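Local coordinates for Lmo1499 protein (Listeria monocytogenes, PDB 4IIW) that probably acts as an endolytic peptidoglycan transglycosylase of the MltG family, cutting nascent glycan strands to end their elongation, at residues 40-45 / 82-87; 262-267 / 282-287; 175-180 / 199-204; 239-244 / 312-317. All blocks are in the same frame, centred on the assembly; numbering follows the deposited sequence.

How the contacts relate
Contact 2 is the buried one: the end of helix 259-265 packs on a loop largely through aromatic and aliphatic side chains, near the glutamate predicted to matter for catalysis. Contacts 1 and 3 are partly buried. Contact 1 pairs two strands by backbone bonds and stands apart from the rest, its centre 30 Å or more from each of the others; contact 3 joins a loop to helix 190-204 by one hydroxyl and a tyrosine ring. Contact 4 lies at the surface and mixes backbone, hydroxyl and selenium-aromatic interactions. Its helix, 239-251, precedes helix 259-265 in the chain, and contact 2 is nested within the loop that contact 4 closes.

Contact 1: 40-45 / 82-87; sequences TVEIPA and AGNYEL
Val41 and Tyr85 exchange two backbone hydrogen bonds, Val41 N to Tyr85 O and Tyr85 N to Val41 O, and Ile43 and Gly83 form the next hydrogen-bonded pair, so strands 40-43 and 83-87 run antiparallel. On the face carrying Thr40, Glu42, Asn84 and Glu86, Glu42 lies alongside Asn84. Its CB is 3.5 Å from Asn84 OD1, CG is the atom nearest that oxygen, and CD follows at 3.6 Å from it. OE2 ends 3.5 Å from the same OD1, two acceptors that form no hydrogen bond; the carboxylate and amide planes lie only 14° apart. Next to them Thr40 CG2 rests on Glu86 CG at 3.6 Å. The other face is apolar. Val41 CG2 meets Leu87 CD1 at 3.7 Å, the two side chains crossing near a right angle, and Ile43 CG1 approaches Tyr85 CE2 at 4.2 Å. The hydroxyl of that tyrosine bonds to Lys81 O. Helix 49-58 packs on this apolar face through Ile52, Ile55 and Leu56, and helix 93-102 adds Met100; with helix 65-75, the strand-helix-helix-strand order is consistent with a LysM-like module.

Contact 2: 262-267 / 282-287; sequences VLYALG and SPYNTY
Asn285 OD1, 3.5 Å from Val262 CG2 across the contact, accepts from Tyr287 N at 2.8 Å and so closes an Asx turn. The donor stands well above the plane of the amide carbonyl, 42° out of it. Asn285 ND2 donates to Leu278 O and Val280 O, and with both ends of the amide held, its rotation is fixed. The same Val262 methyl also touches Tyr287 CD1 at 3.5 Å, reaching it because CG2 lies beside the backbone N while CG1 is turned anti to it (chi1 169°). One turn of helix further on, Ala265 CB sits 3.8 Å from Ser282 OG and 4.1 Å from Tyr284 CB. Ser282 OG in turn accepts from Tyr284 N, an ST turn within the type I turn from Ser282 to Asn285. Tyr264 and Tyr284 cross obliquely, their ring planes 54° apart; Tyr264 CE2 lies over one face of the Tyr284 ring, toward its rim. Tyr264 OH is bound by Glu173, and Tyr287 OH by Asp259. The side chain of Tyr287 lies about 7 Å from that of Glu232, predicted to be important for catalysis. Helix 259-265 ends in a Schellman motif at Gly267, and helix 275-278 packs against Val262 through Asp277 and against Tyr287 through Leu278.

Contact 3: 175-180 / 199-204; sequences YLYPAT and KATDVN. With SO4 (sulfate ion), chain O.
The irregular chain of 175-180 passes the last turns of helix 190-204, coming closest where Tyr177 CA lies 4.9 Å from Thr201 CA. Thr201 OG1 donates to Tyr175 O at 2.8 Å, arriving steeply above the carbonyl plane, 71° out of it. The hydroxyl also has a weak bond to Met197 O, one turn back in its own helix, and Met197 is backbone-bonded to Tyr177. Most of the remaining contact belongs to the Tyr177 side chain. With CG anti to the backbone N (chi1 -163°), the ring is carried along the helix surface toward its C-terminal end. Its CB packs on Ala200 CB at 3.6 Å, and CD1 passes Thr201 CA at 4.0 Å. Asn204 lies over one ring face: CB stands 4.0 Å from the centroid of the Tyr177 ring in a CH-pi contact, while ND2 is toward the rim, 3.4 Å from Tyr177 CE2. The amide is tilted 29° from the ring plane. Pro178 CD occupies the opposite face, so the ring is sandwiched between its own chain neighbour and the helix. Beyond it, a sulfate ion, probably from the crystallisation liquor, lies by Thr180 N, at a modelled distance too short to be trusted. Tyr175, buried beside the helix, has its hydroxyl bound to His220 ND1. The chemistry thus divides in two: a buried hydroxyl-to-carbonyl bond ties the loop to the helix, whereas the tyrosine ring adheres chiefly through dispersion, the CH-pi contact of Asn204 CB and a probably weak electrostatic attraction from the amide tilted over its face.

Contact 4: 239-244 / 312-317; sequences RKMIAS and EKSDYL
The Tyr316 ring meets the selenium of Met241, a selenomethionine in this crystal, in an oblique approach on the CD2 and CE2 side. SE lies 3.7 Å from Tyr316 CD2 and 4.8 Å from the ring centroid, 69° off the ring normal, and the methyl CE lies 3.9 Å from Tyr316 CE2. A bend at chi2 (-64°) swings the end of Met241 into this Met-aromatic contact. The other flat group, the Glu312 carboxylate, brings OE1 to 3.8 Å from Met241 SE, and Glu312 CG lies 3.6 Å from Lys240 CB. OE2 lies near Asp238 OD1, like charges that could favour protonation of one of them. Through these residues the start of helix 239-251 is joined to the loop between helix 302-309 and strand 318-321, with Phe330 of strand 328-331 touching both Met241 and Tyr316. Lys240 O takes two backbone donors, one from each face of its plane: Glu312 N at 3.1 Å, across the contact, and Ser244 N, from the helix. Ser314 OG donates to Ser244 OG at 3.0 Å, and Ser244 OG donates onward to Met241 O at 2.7 Å. Ser244 can do so because its OG lies between the backbone N and the carbonyl carbon (chi1 72°), turned back along the helix. Further along that helix, Asn248 ND2 bonds to the carbonyls of Ser314 and Tyr316.

Contact 1: 40-45 / 82-87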
loop_
_atom_site.group_PDB
_atom_site.type_symbol
_atom_site.label_atom_id
_atom_site.label_comp_id
_atom_site.label_asym_id
_atom_site.label_seq_id
_atom_site.Cartn_x
_atom_site.Cartn_y
_atom_site.Cartn_z
ATOM N N THR B 40 1.552 4.318 -28.186
ATOM C CA THR B 40 2.953 3.981 -28.239
ATOM C C THR B 40 3.695 4.908 -27.291
ATOM O O THR B 40 3.555 6.123 -27.383
ATOM C CB THR B 40 3.522 4.111 -29.671
ATOM O OG1 THR B 40 3.535 5.493 -30.051
ATOM C CG2 THR B 40 2.687 3.291 -30.682
ATOM N N VAL B 41 4.458 4.336 -26.366
ATOM C CA VAL B 41 5.234 5.134 -25.424
ATOM C C VAL B 41 6.710 4.857 -25.661
ATOM O O VAL B 41 7.077 3.771 -26.090
ATOM C CB VAL B 41 4.879 4.855 -23.905
ATOM C CG1 VAL B 41 3.363 4.703 -23.713
ATOM C CG2 VAL B 41 5.585 3.625 -23.380
ATOM N N GLU B 42 7.552 5.840 -25.348
ATOM C CA GLU B 42 8.986 5.720 -25.534
ATOM C C GLU B 42 9.726 5.907 -24.223
ATOM O O GLU B 42 9.598 6.945 -23.572
ATOM C CB GLU B 42 9.458 6.757 -26.532
ATOM C CG GLU B 42 8.714 6.682 -27.846
ATOM C CD GLU B 42 9.357 7.531 -28.937
ATOM O OE1 GLU B 42 9.768 8.677 -28.633
ATOM O OE2 GLU B 42 9.435 7.052 -30.097
ATOM N N ILE B 43 10.498 4.895 -23.842
ATOM C CA ILE B 43 11.282 4.945 -22.618
ATOM C C ILE B 43 12.740 5.126 -23.012
ATOM O O ILE B 43 13.347 4.205 -23.548
ATOM C CB ILE B 43 11.145 3.657 -21.786
ATOM C CG1 ILE B 43 9.673 3.328 -21.535
ATOM C CG2 ILE B 43 11.880 3.807 -20.497
ATOM C CD1 ILE B 43 8.878 4.476 -20.987
ATOM N N PRO B 44 13.298 6.318 -22.760
ATOM C CA PRO B 44 14.678 6.550 -23.124
ATOM C C PRO B 44 15.657 5.770 -22.269
ATOM O O PRO B 44 15.365 5.453 -21.136
ATOM C CB PRO B 44 14.869 8.063 -22.895
ATOM C CG PRO B 44 13.507 8.641 -22.718
ATOM C CD PRO B 44 12.640 7.534 -22.241
ATOM N N ALA B 45 16.823 5.475 -22.824
ATOM C CA ALA B 45 17.868 4.789 -22.085
ATOM C C ALA B 45 18.171 5.569 -20.802
ATOM O O ALA B 45 18.123 6.799 -20.788
ATOM C CB ALA B 45 19.131 4.668 -22.935
ATOM N N ALA B 82 14.707 -0.158 -21.714
ATOM C CA ALA B 82 14.383 1.050 -22.484
ATOM C C ALA B 82 13.850 0.641 -23.866
ATOM O O ALA B 82 14.064 -0.484 -24.296
ATOM C CB ALA B 82 15.624 1.943 -22.638
ATOM N N GLY B 83 13.147 1.539 -24.545
ATOM C CA GLY B 83 12.637 1.261 -25.903
ATOM C C GLY B 83 11.222 1.736 -26.174
ATOM O O GLY B 83 10.619 2.462 -25.373
ATOM N N ASN B 84 10.684 1.311 -27.305
ATOM C CA ASN B 84 9.330 1.681 -27.724
ATOM C C ASN B 84 8.362 0.517 -27.517
ATOM O O ASN B 84 8.611 -0.590 -27.987
ATOM C CB ASN B 84 9.338 2.118 -29.189
ATOM C CG ASN B 84 10.281 3.288 -29.444
ATOM O OD1 ASN B 84 10.500 4.129 -28.564
ATOM N ND2 ASN B 84 10.849 3.343 -30.641
ATOM N N TYR B 85 7.262 0.788 -26.808
ATOM C CA TYR B 85 6.246 -0.210 -26.479
ATOM C C TYR B 85 4.839 0.206 -26.936
ATOM O O TYR B 85 4.529 1.394 -26.975
ATOM C CB TYR B 85 6.211 -0.390 -24.958
ATOM C CG TYR B 85 7.508 -0.892 -24.353
ATOM C CD1 TYR B 85 7.735 -2.262 -24.182
ATOM C CD2 TYR B 85 8.513 -0.003 -23.956
ATOM C CE1 TYR B 85 8.916 -2.731 -23.632
ATOM C CE2 TYR B 85 9.714 -0.473 -23.395
ATOM C CZ TYR B 85 9.898 -1.836 -23.237
ATOM O OH TYR B 85 11.070 -2.323 -22.721
ATOM N N GLU B 86 4.001 -0.769 -27.306
ATOM C CA GLU B 86 2.584 -0.497 -27.604
ATOM C C GLU B 86 1.779 -0.988 -26.424
ATOM O O GLU B 86 1.636 -2.189 -26.198
ATOM C CB GLU B 86 2.076 -1.111 -28.911
ATOM C CG GLU B 86 2.367 -0.230 -30.124
ATOM C CD GLU B 86 1.767 -0.751 -31.427
ATOM O OE1 GLU B 86 2.269 -0.351 -32.503
ATOM O OE2 GLU B 86 0.804 -1.556 -31.383
ATOM N N LEU B 87 1.279 -0.025 -25.668
ATOM C CA LEU B 87 0.510 -0.278 -24.475
ATOM C C LEU B 87 -0.899 0.237 -24.687
ATOM O O LEU B 87 -1.154 1.055 -25.567
ATOM C CB LEU B 87 1.150 0.453 -23.284
ATOM C CG LEU B 87 2.645 0.198 -23.054
ATOM C CD1 LEU B 87 3.185 1.111 -21.981
ATOM C CD2 LEU B 87 2.908 -1.266 -22.707
#

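Contact 2: 262-267 / 282-287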
loop_
_atom_site.group_PDB
_atom_site.type_symbol
_atom_site.label_atom_id
_atom_site.label_comp_id
_atom_site.label_asym_id
_atom_site.label_seq_id
_atom_site.Cartn_x
_atom_site.Cartn_y
_atom_site.Cartn_z
ATOM N N VAL B 262 34.178 15.329 -40.057
ATOM C CA VAL B 262 34.885 15.290 -38.780
ATOM C C VAL B 262 34.125 14.372 -37.801
ATOM O O VAL B 262 34.720 13.515 -37.141
ATOM C CB VAL B 262 35.059 16.697 -38.179
ATOM C CG1 VAL B 262 35.548 16.608 -36.732
ATOM C CG2 VAL B 262 36.005 17.514 -39.030
ATOM N N LEU B 263 32.809 14.545 -37.723
ATOM C CA LEU B 263 31.989 13.721 -36.843
ATOM C C LEU B 263 32.092 12.251 -37.245
ATOM O O LEU B 263 32.195 11.374 -36.388
ATOM C CB LEU B 263 30.521 14.176 -36.855
ATOM C CG LEU B 263 30.205 15.580 -36.321
ATOM C CD1 LEU B 263 28.723 15.868 -36.462
ATOM C CD2 LEU B 263 30.658 15.764 -34.863
ATOM N N TYR B 264 32.066 11.979 -38.546
ATOM C CA TYR B 264 32.181 10.608 -39.005
ATOM C C TYR B 264 33.555 10.041 -38.634
ATOM O O TYR B 264 33.668 8.867 -38.274
ATOM C CB TYR B 264 31.933 10.491 -40.499
ATOM C CG TYR B 264 32.039 9.070 -40.972
ATOM C CD1 TYR B 264 30.976 8.181 -40.804
ATOM C CD2 TYR B 264 33.207 8.597 -41.564
ATOM C CE1 TYR B 264 31.068 6.860 -41.228
ATOM C CE2 TYR B 264 33.309 7.279 -41.984
ATOM C CZ TYR B 264 32.238 6.417 -41.817
ATOM O OH TYR B 264 32.347 5.126 -42.235
ATOM N N ALA B 265 34.586 10.879 -38.709
ATOM C CA ALA B 265 35.942 10.480 -38.334
ATOM C C ALA B 265 35.968 9.958 -36.897
ATOM O O ALA B 265 36.630 8.955 -36.608
ATOM C CB ALA B 265 36.900 11.652 -38.480
ATOM N N LEU B 266 35.244 10.641 -36.009
ATOM C CA LEU B 266 35.159 10.251 -34.597
ATOM C C LEU B 266 34.135 9.143 -34.355
ATOM O O LEU B 266 33.937 8.727 -33.208
ATOM C CB LEU B 266 34.760 11.446 -33.739
ATOM C CG LEU B 266 35.700 12.649 -33.675
ATOM C CD1 LEU B 266 35.018 13.754 -32.917
ATOM C CD2 LEU B 266 37.029 12.295 -33.024
ATOM N N GLY B 267 33.480 8.674 -35.417
ATOM C CA GLY B 267 32.454 7.644 -35.287
ATOM C C GLY B 267 31.494 8.056 -34.199
ATOM O O GLY B 267 31.207 7.284 -33.288
ATOM N N SER B 282 42.834 11.823 -38.746
ATOM C CA SER B 282 42.104 10.859 -39.586
ATOM C C SER B 282 42.011 11.343 -41.026
ATOM O O SER B 282 41.735 12.518 -41.267
ATOM C CB SER B 282 40.675 10.635 -39.063
ATOM O OG SER B 282 39.922 9.798 -39.937
ATOM N N PRO B 283 42.217 10.435 -41.991
ATOM C CA PRO B 283 42.114 10.839 -43.384
ATOM C C PRO B 283 40.720 11.394 -43.717
ATOM O O PRO B 283 40.569 12.121 -44.695
ATOM C CB PRO B 283 42.382 9.548 -44.145
ATOM C CG PRO B 283 43.084 8.671 -43.191
ATOM C CD PRO B 283 42.587 9.019 -41.849
ATOM N N TYR B 284 39.714 11.045 -42.916
ATOM C CA TYR B 284 38.361 11.556 -43.127
ATOM C C TYR B 284 38.191 13.030 -42.717
ATOM O O TYR B 284 37.231 13.685 -43.142
ATOM C CB TYR B 284 37.340 10.666 -42.409
ATOM C CG TYR B 284 37.032 9.420 -43.201
ATOM C CD1 TYR B 284 37.870 8.316 -43.153
ATOM C CD2 TYR B 284 35.920 9.365 -44.022
ATOM C CE1 TYR B 284 37.609 7.188 -43.895
ATOM C CE2 TYR B 284 35.640 8.232 -44.769
ATOM C CZ TYR B 284 36.496 7.140 -44.703
ATOM O OH TYR B 284 36.226 6.014 -45.440
ATOM N N ASN B 285 39.117 13.538 -41.901
ATOM C CA ASN B 285 39.080 14.920 -41.444
ATOM C C ASN B 285 39.409 15.915 -42.561
ATOM O O ASN B 285 40.593 16.155 -42.882
ATOM C CB ASN B 285 40.066 15.101 -40.304
ATOM C CG ASN B 285 40.056 16.488 -39.761
ATOM O OD1 ASN B 285 39.305 17.336 -40.241
ATOM N ND2 ASN B 285 40.891 16.744 -38.747
ATOM N N THR B 286 38.365 16.519 -43.129
ATOM C CA THR B 286 38.535 17.462 -44.237
ATOM C C THR B 286 39.023 18.843 -43.813
ATOM O O THR B 286 39.144 19.738 -44.644
ATOM C CB THR B 286 37.267 17.587 -45.072
ATOM O OG1 THR B 286 36.171 17.974 -44.226
ATOM C CG2 THR B 286 36.960 16.247 -45.756
ATOM N N TYR B 287 39.276 19.022 -42.520
ATOM C CA TYR B 287 39.897 20.240 -42.024
ATOM C C TYR B 287 41.418 20.086 -42.092
ATOM O O TYR B 287 42.136 21.076 -42.207
ATOM C CB TYR B 287 39.475 20.537 -40.588
ATOM C CG TYR B 287 38.136 21.214 -40.476
ATOM C CD1 TYR B 287 36.956 20.489 -40.570
ATOM C CD2 TYR B 287 38.050 22.589 -40.265
ATOM C CE1 TYR B 287 35.729 21.111 -40.467
ATOM C CE2 TYR B 287 36.827 23.221 -40.154
ATOM C CZ TYR B 287 35.668 22.478 -40.259
ATOM O OH TYR B 287 34.446 23.103 -40.159
#

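Contact 3: 175-180 / 199-204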
loop_
_atom_site.group_PDB
_atom_site.type_symbol
_atom_site.label_atom_id
_atom_site.label_comp_id
_atom_site.label_asym_id
_atom_site.label_seq_id
_atom_site.Cartn_x
_atom_site.Cartn_y
_atom_site.Cartn_z
ATOM N N TYR B 175 27.221 2.341 -49.452
ATOM C CA TYR B 175 26.743 1.385 -50.462
ATOM C C TYR B 175 25.430 0.655 -50.139
ATOM O O TYR B 175 24.945 -0.129 -50.933
ATOM C CB TYR B 175 27.852 0.397 -50.780
ATOM C CG TYR B 175 28.988 1.012 -51.544
ATOM C CD1 TYR B 175 30.023 1.682 -50.893
ATOM C CD2 TYR B 175 29.042 0.919 -52.922
ATOM C CE1 TYR B 175 31.081 2.241 -51.612
ATOM C CE2 TYR B 175 30.096 1.477 -53.647
ATOM C CZ TYR B 175 31.113 2.128 -52.992
ATOM O OH TYR B 175 32.149 2.669 -53.742
ATOM N N LEU B 176 24.849 0.934 -48.982
ATOM C CA LEU B 176 23.547 0.363 -48.603
ATOM C C LEU B 176 22.478 1.437 -48.867
ATOM O O LEU B 176 22.353 2.403 -48.125
ATOM C CB LEU B 176 23.573 -0.079 -47.143
ATOM C CG LEU B 176 24.410 -1.338 -46.861
ATOM C CD1 LEU B 176 25.786 -1.266 -47.444
ATOM C CD2 LEU B 176 24.467 -1.586 -45.363
ATOM N N TYR B 177 21.706 1.247 -49.932
ATOM C CA TYR B 177 20.735 2.244 -50.398
ATOM C C TYR B 177 19.596 2.514 -49.421
ATOM O O TYR B 177 19.109 1.591 -48.759
ATOM C CB TYR B 177 20.157 1.776 -51.749
ATOM C CG TYR B 177 19.459 2.846 -52.561
ATOM C CD1 TYR B 177 20.196 3.793 -53.282
ATOM C CD2 TYR B 177 18.059 2.905 -52.642
ATOM C CE1 TYR B 177 19.564 4.791 -54.034
ATOM C CE2 TYR B 177 17.419 3.905 -53.413
ATOM C CZ TYR B 177 18.181 4.835 -54.097
ATOM O OH TYR B 177 17.571 5.817 -54.837
ATOM N N PRO B 178 19.167 3.786 -49.322
ATOM C CA PRO B 178 18.034 4.108 -48.487
ATOM C C PRO B 178 16.713 3.802 -49.210
ATOM O O PRO B 178 16.451 4.336 -50.268
ATOM C CB PRO B 178 18.193 5.606 -48.220
ATOM C CG PRO B 178 18.988 6.126 -49.321
ATOM C CD PRO B 178 19.763 4.994 -49.923
ATOM N N ALA B 179 15.913 2.925 -48.620
ATOM C CA ALA B 179 14.632 2.500 -49.156
ATOM C C ALA B 179 13.942 1.661 -48.085
ATOM O O ALA B 179 14.434 1.547 -46.958
ATOM C CB ALA B 179 14.828 1.681 -50.435
ATOM N N THR B 180 12.796 1.095 -48.428
ATOM C CA THR B 180 12.058 0.236 -47.525
ATOM C C THR B 180 12.241 -1.148 -48.043
ATOM O O THR B 180 12.057 -1.378 -49.210
ATOM C CB THR B 180 10.573 0.591 -47.498
ATOM O OG1 THR B 180 10.429 1.895 -46.944
ATOM C CG2 THR B 180 9.790 -0.386 -46.635
ATOM N N LYS B 199 22.264 -4.361 -53.568
ATOM C CA LYS B 199 21.589 -4.549 -54.841
ATOM C C LYS B 199 20.744 -3.333 -55.189
ATOM O O LYS B 199 20.694 -2.925 -56.344
ATOM C CB LYS B 199 20.732 -5.823 -54.807
ATOM C CG LYS B 199 19.665 -5.891 -55.878
ATOM C CD LYS B 199 19.206 -7.291 -56.149
ATOM C CE LYS B 199 18.771 -8.032 -54.925
ATOM N NZ LYS B 199 18.385 -9.431 -55.272
ATOM N N ALA B 200 20.070 -2.756 -54.205
ATOM C CA ALA B 200 19.259 -1.569 -54.472
ATOM C C ALA B 200 20.157 -0.437 -55.001
ATOM O O ALA B 200 19.779 0.280 -55.930
ATOM C CB ALA B 200 18.512 -1.125 -53.226
ATOM N N THR B 201 21.348 -0.288 -54.422
ATOM C CA THR B 201 22.252 0.765 -54.866
ATOM C C THR B 201 22.590 0.533 -56.336
ATOM O O THR B 201 22.445 1.429 -57.148
ATOM C CB THR B 201 23.551 0.829 -54.027
ATOM O OG1 THR B 201 23.253 1.243 -52.677
ATOM C CG2 THR B 201 24.572 1.809 -54.677
ATOM N N ASP B 202 23.003 -0.692 -56.657
ATOM C CA ASP B 202 23.358 -1.092 -58.009
ATOM C C ASP B 202 22.225 -0.802 -58.991
ATOM O O ASP B 202 22.467 -0.258 -60.054
ATOM C CB ASP B 202 23.713 -2.591 -58.036
ATOM C CG ASP B 202 24.188 -3.073 -59.413
ATOM O OD1 ASP B 202 25.301 -2.673 -59.846
ATOM O OD2 ASP B 202 23.471 -3.901 -60.033
ATOM N N VAL B 203 20.997 -1.158 -58.630
ATOM C CA VAL B 203 19.848 -0.930 -59.489
ATOM C C VAL B 203 19.524 0.537 -59.672
ATOM O O VAL B 203 19.217 0.987 -60.769
ATOM C CB VAL B 203 18.572 -1.535 -58.880
ATOM C CG1 VAL B 203 17.341 -1.132 -59.706
ATOM C CG2 VAL B 203 18.703 -3.062 -58.740
ATOM N N ASN B 204 19.613 1.284 -58.586
ATOM C CA ASN B 204 19.153 2.663 -58.576
ATOM C C ASN B 204 20.109 3.714 -59.062
ATOM O O ASN B 204 19.710 4.866 -59.207
ATOM C CB ASN B 204 18.595 2.995 -57.187
ATOM C CG ASN B 204 17.302 2.218 -56.888
ATOM O OD1 ASN B 204 16.353 2.261 -57.669
ATOM N ND2 ASN B 204 17.270 1.511 -55.774
HETATM S S SO4 O . 11.146 2.613 -51.485
HETATM O O1 SO4 O . 11.312 1.957 -52.780
HETATM O O2 SO4 O . 11.634 1.723 -50.446
HETATM O O3 SO4 O . 11.904 3.862 -51.464
HETATM O O4 SO4 O . 9.734 2.915 -51.262
#

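Contact 4: 239-244 / 312-317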
loop_
_atom_site.group_PDB
_atom_site.type_symbol
_atom_site.label_atom_id
_atom_site.label_comp_id
_atom_site.label_asym_id
_atom_site.label_seq_id
_atom_site.Cartn_x
_atom_site.Cartn_y
_atom_site.Cartn_z
ATOM N N ARG B 239 20.844 21.819 -52.978
ATOM C CA ARG B 239 21.991 20.942 -52.942
ATOM C C ARG B 239 22.935 21.122 -54.121
ATOM O O ARG B 239 24.109 20.819 -54.022
ATOM C CB ARG B 239 21.496 19.506 -52.878
ATOM C CG ARG B 239 20.820 19.142 -51.543
ATOM C CD ARG B 239 20.144 17.782 -51.633
ATOM N NE ARG B 239 20.116 17.043 -50.367
ATOM C CZ ARG B 239 19.080 16.944 -49.534
ATOM N NH1 ARG B 239 17.912 17.545 -49.789
ATOM N NH2 ARG B 239 19.224 16.218 -48.427
ATOM N N LYS B 240 22.431 21.608 -55.240
ATOM C CA LYS B 240 23.289 21.839 -56.392
ATOM C C LYS B 240 24.266 23.009 -56.160
ATOM O O LYS B 240 25.287 23.091 -56.838
ATOM C CB LYS B 240 22.464 22.051 -57.657
ATOM C CG LYS B 240 21.743 20.812 -58.092
ATOM C CD LYS B 240 20.913 21.034 -59.342
ATOM C CE LYS B 240 20.121 19.778 -59.688
ATOM N NZ LYS B 240 19.169 20.009 -60.817
HETATM N N MSE B 241 23.933 23.917 -55.237
HETATM C CA MSE B 241 24.829 25.015 -54.873
HETATM C C MSE B 241 25.841 24.484 -53.884
HETATM O O MSE B 241 27.023 24.797 -53.969
HETATM C CB MSE B 241 24.091 26.206 -54.249
HETATM C CG MSE B 241 23.489 27.194 -55.231
HETATM SE SE MSE B 241 24.849 28.078 -56.302
HETATM C CE MSE B 241 23.643 29.289 -57.258
ATOM N N ILE B 242 25.383 23.686 -52.934
ATOM C CA ILE B 242 26.302 23.082 -51.991
ATOM C C ILE B 242 27.353 22.308 -52.776
ATOM O O ILE B 242 28.552 22.418 -52.510
ATOM C CB ILE B 242 25.595 22.139 -51.030
ATOM C CG1 ILE B 242 24.700 22.939 -50.083
ATOM C CG2 ILE B 242 26.609 21.336 -50.216
ATOM C CD1 ILE B 242 23.802 22.057 -49.185
ATOM N N ALA B 243 26.905 21.542 -53.760
ATOM C CA ALA B 243 27.835 20.781 -54.574
ATOM C C ALA B 243 28.830 21.698 -55.295
ATOM O O ALA B 243 30.022 21.398 -55.339
ATOM C CB ALA B 243 27.096 19.907 -55.567
ATOM N N SER B 244 28.367 22.827 -55.826
ATOM C CA SER B 244 29.267 23.710 -56.561
ATOM C C SER B 244 30.356 24.268 -55.667
ATOM O O SER B 244 31.486 24.433 -56.108
ATOM C CB SER B 244 28.526 24.854 -57.228
ATOM O OG SER B 244 28.072 25.783 -56.277
ATOM N N GLU B 312 25.704 23.333 -59.892
ATOM C CA GLU B 312 25.524 24.609 -60.549
ATOM C C GLU B 312 26.880 25.281 -60.768
ATOM O O GLU B 312 27.801 25.132 -59.967
ATOM C CB GLU B 312 24.597 25.518 -59.747
ATOM C CG GLU B 312 23.183 24.974 -59.615
ATOM C CD GLU B 312 22.181 26.018 -59.152
ATOM O OE1 GLU B 312 22.517 27.222 -59.186
ATOM O OE2 GLU B 312 21.050 25.635 -58.769
ATOM N N LYS B 313 26.999 26.012 -61.870
ATOM C CA LYS B 313 28.231 26.711 -62.196
ATOM C C LYS B 313 28.169 28.019 -61.440
ATOM O O LYS B 313 27.316 28.851 -61.734
ATOM C CB LYS B 313 28.320 26.965 -63.713
ATOM C CG LYS B 313 28.192 25.689 -64.598
ATOM C CD LYS B 313 29.392 24.714 -64.477
ATOM C CE LYS B 313 30.673 25.305 -65.105
ATOM N NZ LYS B 313 31.833 24.366 -65.120
ATOM N N SER B 314 29.038 28.198 -60.448
ATOM C CA SER B 314 29.035 29.441 -59.666
ATOM C C SER B 314 30.395 29.775 -59.049
ATOM O O SER B 314 31.322 28.960 -59.063
ATOM C CB SER B 314 27.990 29.371 -58.554
ATOM O OG SER B 314 28.432 28.528 -57.511
ATOM N N ASP B 315 30.484 30.980 -58.488
ATOM C CA ASP B 315 31.703 31.473 -57.851
ATOM C C ASP B 315 31.669 31.378 -56.321
ATOM O O ASP B 315 32.484 32.000 -55.643
ATOM C CB ASP B 315 31.920 32.935 -58.256
ATOM C CG ASP B 315 32.070 33.105 -59.749
ATOM O OD1 ASP B 315 32.728 32.248 -60.376
ATOM O OD2 ASP B 315 31.549 34.104 -60.293
ATOM N N TYR B 316 30.749 30.599 -55.768
ATOM C CA TYR B 316 30.645 30.501 -54.315
ATOM C C TYR B 316 31.675 29.521 -53.758
ATOM O O TYR B 316 31.907 28.465 -54.326
ATOM C CB TYR B 316 29.214 30.133 -53.890
ATOM C CG TYR B 316 28.170 31.131 -54.382
ATOM C CD1 TYR B 316 28.101 32.421 -53.852
ATOM C CD2 TYR B 316 27.246 30.779 -55.367
ATOM C CE1 TYR B 316 27.151 33.336 -54.301
ATOM C CE2 TYR B 316 26.287 31.692 -55.821
ATOM C CZ TYR B 316 26.247 32.965 -55.284
ATOM O OH TYR B 316 25.301 33.866 -55.732
ATOM N N LEU B 317 32.312 29.909 -52.659
ATOM C CA LEU B 317 33.333 29.094 -52.005
ATOM C C LEU B 317 33.027 28.850 -50.522
ATOM O O LEU B 317 33.756 28.108 -49.859
ATOM C CB LEU B 317 34.702 29.776 -52.126
ATOM C CG LEU B 317 35.249 30.007 -53.541
ATOM C CD1 LEU B 317 36.553 30.788 -53.509
ATOM C CD2 LEU B 317 35.446 28.684 -54.236
#